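Local coordinates for protein ancestral congerin Con-anc (PDB 3AJZ) that binds galactose-containing glycans as a reconstructed ancestor of the congerins, a group of fish galectins, at residues P79-A82 against G83-F86. Sequence-based numbering, arbitrary orientation.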
ATOM      1  N   PRO A  79      18.861  -9.047 -10.888  1.00 13.63           N
ATOM      2  CA  PRO A  79      19.553  -8.036 -10.078  1.00 13.47           C
ATOM      3  C   PRO A  79      18.988  -7.872  -8.675  1.00 13.69           C
ATOM      4  O   PRO A  79      18.482  -6.790  -8.305  1.00 13.07           O
ATOM      5  CB  PRO A  79      19.328  -6.758 -10.886  1.00 13.60           C
ATOM      6  CG  PRO A  79      17.935  -6.956 -11.487  1.00 15.01           C
ATOM      7  CD  PRO A  79      17.923  -8.433 -11.851  1.00 14.01           C
ATOM      8  N   PHE A  80      19.075  -8.953  -7.898  1.00 14.47           N
ATOM      9  CA  PHE A  80      18.563  -8.968  -6.526  1.00 14.56           C
ATOM     10  C   PHE A  80      19.543  -9.689  -5.625  1.00 15.17           C
ATOM     11  O   PHE A  80      20.264 -10.580  -6.076  1.00 17.17           O
ATOM     12  CB  PHE A  80      17.192  -9.705  -6.480  1.00 14.74           C
ATOM     13  CG  PHE A  80      16.193  -9.121  -7.409  1.00 14.96           C
ATOM     14  CD1 PHE A  80      15.448  -8.016  -7.010  1.00 15.50           C
ATOM     15  CD2 PHE A  80      16.022  -9.614  -8.714  1.00 12.86           C
ATOM     16  CE1 PHE A  80      14.542  -7.397  -7.876  1.00 17.19           C
ATOM     17  CE2 PHE A  80      15.109  -8.984  -9.583  1.00 14.16           C
ATOM     18  CZ  PHE A  80      14.380  -7.889  -9.151  1.00 15.35           C
ATOM     19  N   THR A  81      19.572  -9.298  -4.355  1.00 15.71           N
ATOM     20  CA  THR A  81      20.446  -9.932  -3.362  1.00 15.97           C
ATOM     21  C   THR A  81      19.654 -10.167  -2.066  1.00 15.76           C
ATOM     22  O   THR A  81      18.954  -9.281  -1.577  1.00 15.50           O
ATOM     23  CB  THR A  81      21.687  -9.066  -3.061  1.00 17.03           C
ATOM     24  OG1 THR A  81      22.343  -8.785  -4.297  1.00 18.70           O
ATOM     25  CG2 THR A  81      22.692  -9.791  -2.128  1.00 18.34           C
ATOM     26  N   ALA A  82      19.796 -11.372  -1.529  1.00 15.69           N
ATOM     27  CA  ALA A  82      19.166 -11.705  -0.253  1.00 16.27           C
ATOM     28  C   ALA A  82      19.636 -10.736   0.832  1.00 15.42           C
ATOM     29  O   ALA A  82      20.844 -10.424   0.922  1.00 16.62           O
ATOM     30  CB  ALA A  82      19.468 -13.161   0.140  1.00 16.45           C
ATOM     31  N   GLY A  83      18.687 -10.259   1.640  1.00 14.64           N
ATOM     32  CA  GLY A  83      18.943  -9.319   2.721  1.00 14.82           C
ATOM     33  C   GLY A  83      18.912  -7.865   2.304  1.00 14.65           C
ATOM     34  O   GLY A  83      19.004  -6.984   3.174  1.00 15.95           O
ATOM     35  N   GLU A  84      18.747  -7.591   1.012  1.00 14.02           N
ATOM     36  CA  GLU A  84      18.904  -6.215   0.530  1.00 14.48           C
ATOM     37  C   GLU A  84      17.652  -5.637  -0.092  1.00 14.58           C
ATOM     38  O   GLU A  84      16.741  -6.361  -0.516  1.00 14.07           O
ATOM     39  CB  GLU A  84      20.037  -6.143  -0.501  1.00 15.53           C
ATOM     40  CG  GLU A  84      21.366  -6.732  -0.012  1.00 17.43           C
ATOM     41  CD  GLU A  84      21.901  -6.048   1.240  1.00 20.09           C
ATOM     42  OE1 GLU A  84      21.578  -4.848   1.491  1.00 18.14           O
ATOM     43  OE2 GLU A  84      22.664  -6.729   1.971  1.00 22.04           O
ATOM     44  N   HIS A  85      17.607  -4.317  -0.156  1.00 15.34           N
ATOM     45  CA  HIS A  85      16.508  -3.616  -0.778  1.00 15.06           C
ATOM     46  C   HIS A  85      16.417  -3.849  -2.260  1.00 14.41           C
ATOM     47  O   HIS A  85      17.420  -4.022  -2.951  1.00 14.94           O
ATOM     48  CB  HIS A  85      16.661  -2.106  -0.526  1.00 16.27           C
ATOM     49  CG  HIS A  85      16.549  -1.749   0.921  1.00 21.13           C
ATOM     50  ND1 HIS A  85      15.464  -1.073   1.441  1.00 26.83           N
ATOM     51  CD2 HIS A  85      17.357  -2.034   1.974  1.00 26.80           C
ATOM     52  CE1 HIS A  85      15.636  -0.906   2.742  1.00 27.06           C
ATOM     53  NE2 HIS A  85      16.772  -1.487   3.092  1.00 28.71           N
ATOM     54  N   PHE A  86      15.179  -3.822  -2.736  1.00 14.31           N
ATOM     55  CA  PHE A  86      14.921  -3.818  -4.172  1.00 14.08           C
ATOM     56  C   PHE A  86      13.776  -2.851  -4.485  1.00 14.74           C
ATOM     57  O   PHE A  86      12.936  -2.499  -3.610  1.00 13.60           O
ATOM     58  CB  PHE A  86      14.489  -5.220  -4.654  1.00 15.63           C
ATOM     59  CG  PHE A  86      13.157  -5.629  -4.101  1.00 14.03           C
ATOM     60  CD1 PHE A  86      13.089  -6.247  -2.871  1.00 16.96           C
ATOM     61  CD2 PHE A  86      11.964  -5.346  -4.788  1.00 14.67           C
ATOM     62  CE1 PHE A  86      11.863  -6.559  -2.293  1.00 17.21           C
ATOM     63  CE2 PHE A  86      10.735  -5.636  -4.210  1.00 14.23           C
ATOM     64  CZ  PHE A  86      10.690  -6.267  -2.970  1.00 17.84           C
TER
HETATM   65  O   HOH W   1      17.655  -5.392  -6.016  1.00 17.24           O
HETATM   66  O   HOH W   2      17.782  -7.172  -3.719  1.00 19.07           O
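A type II beta turn, Thr81 to Glu84, swings the chain from the loop after strand 68-75 into strand 85-92, and its closing bond runs from Glu84 N to Thr81 O at 3.1 Å. Gly83 takes the third position with a phi of 87°, the positive value that a type II turn needs there and that glycine readily adopts. The side chains of Thr81 and Glu84 leave the turn in the same direction, with Glu84 CG 3.9 Å from Thr81 CB and equally close to Thr81 CG2. Glu84 CB packs 3.5 Å from Thr81 O. Two waters link the arms of the turn: one accepts from Thr81 N at 2.9 Å and donates to His85 O, while the other donates to Pro79 O at 2.8 Å and only weakly to His85 O. Farther from the turn, the methylene of Phe86 meets the edge of the Phe80 ring, in its plane, with Phe86 CB 3.8 Å from Phe80 CD1. A chi1 of 67° turns the Phe86 ring off, leaving CB to make this contact, and the ring goes on to meet Phe31, whereas the Phe80 ring meets His48 edge-to-face. Glu84 and Phe86 also bond through their backbones to Val24 and Gly22 of strand 18-24, so this is a tight turn leading into a strand of the five-stranded sheet in the galectin beta sandwich.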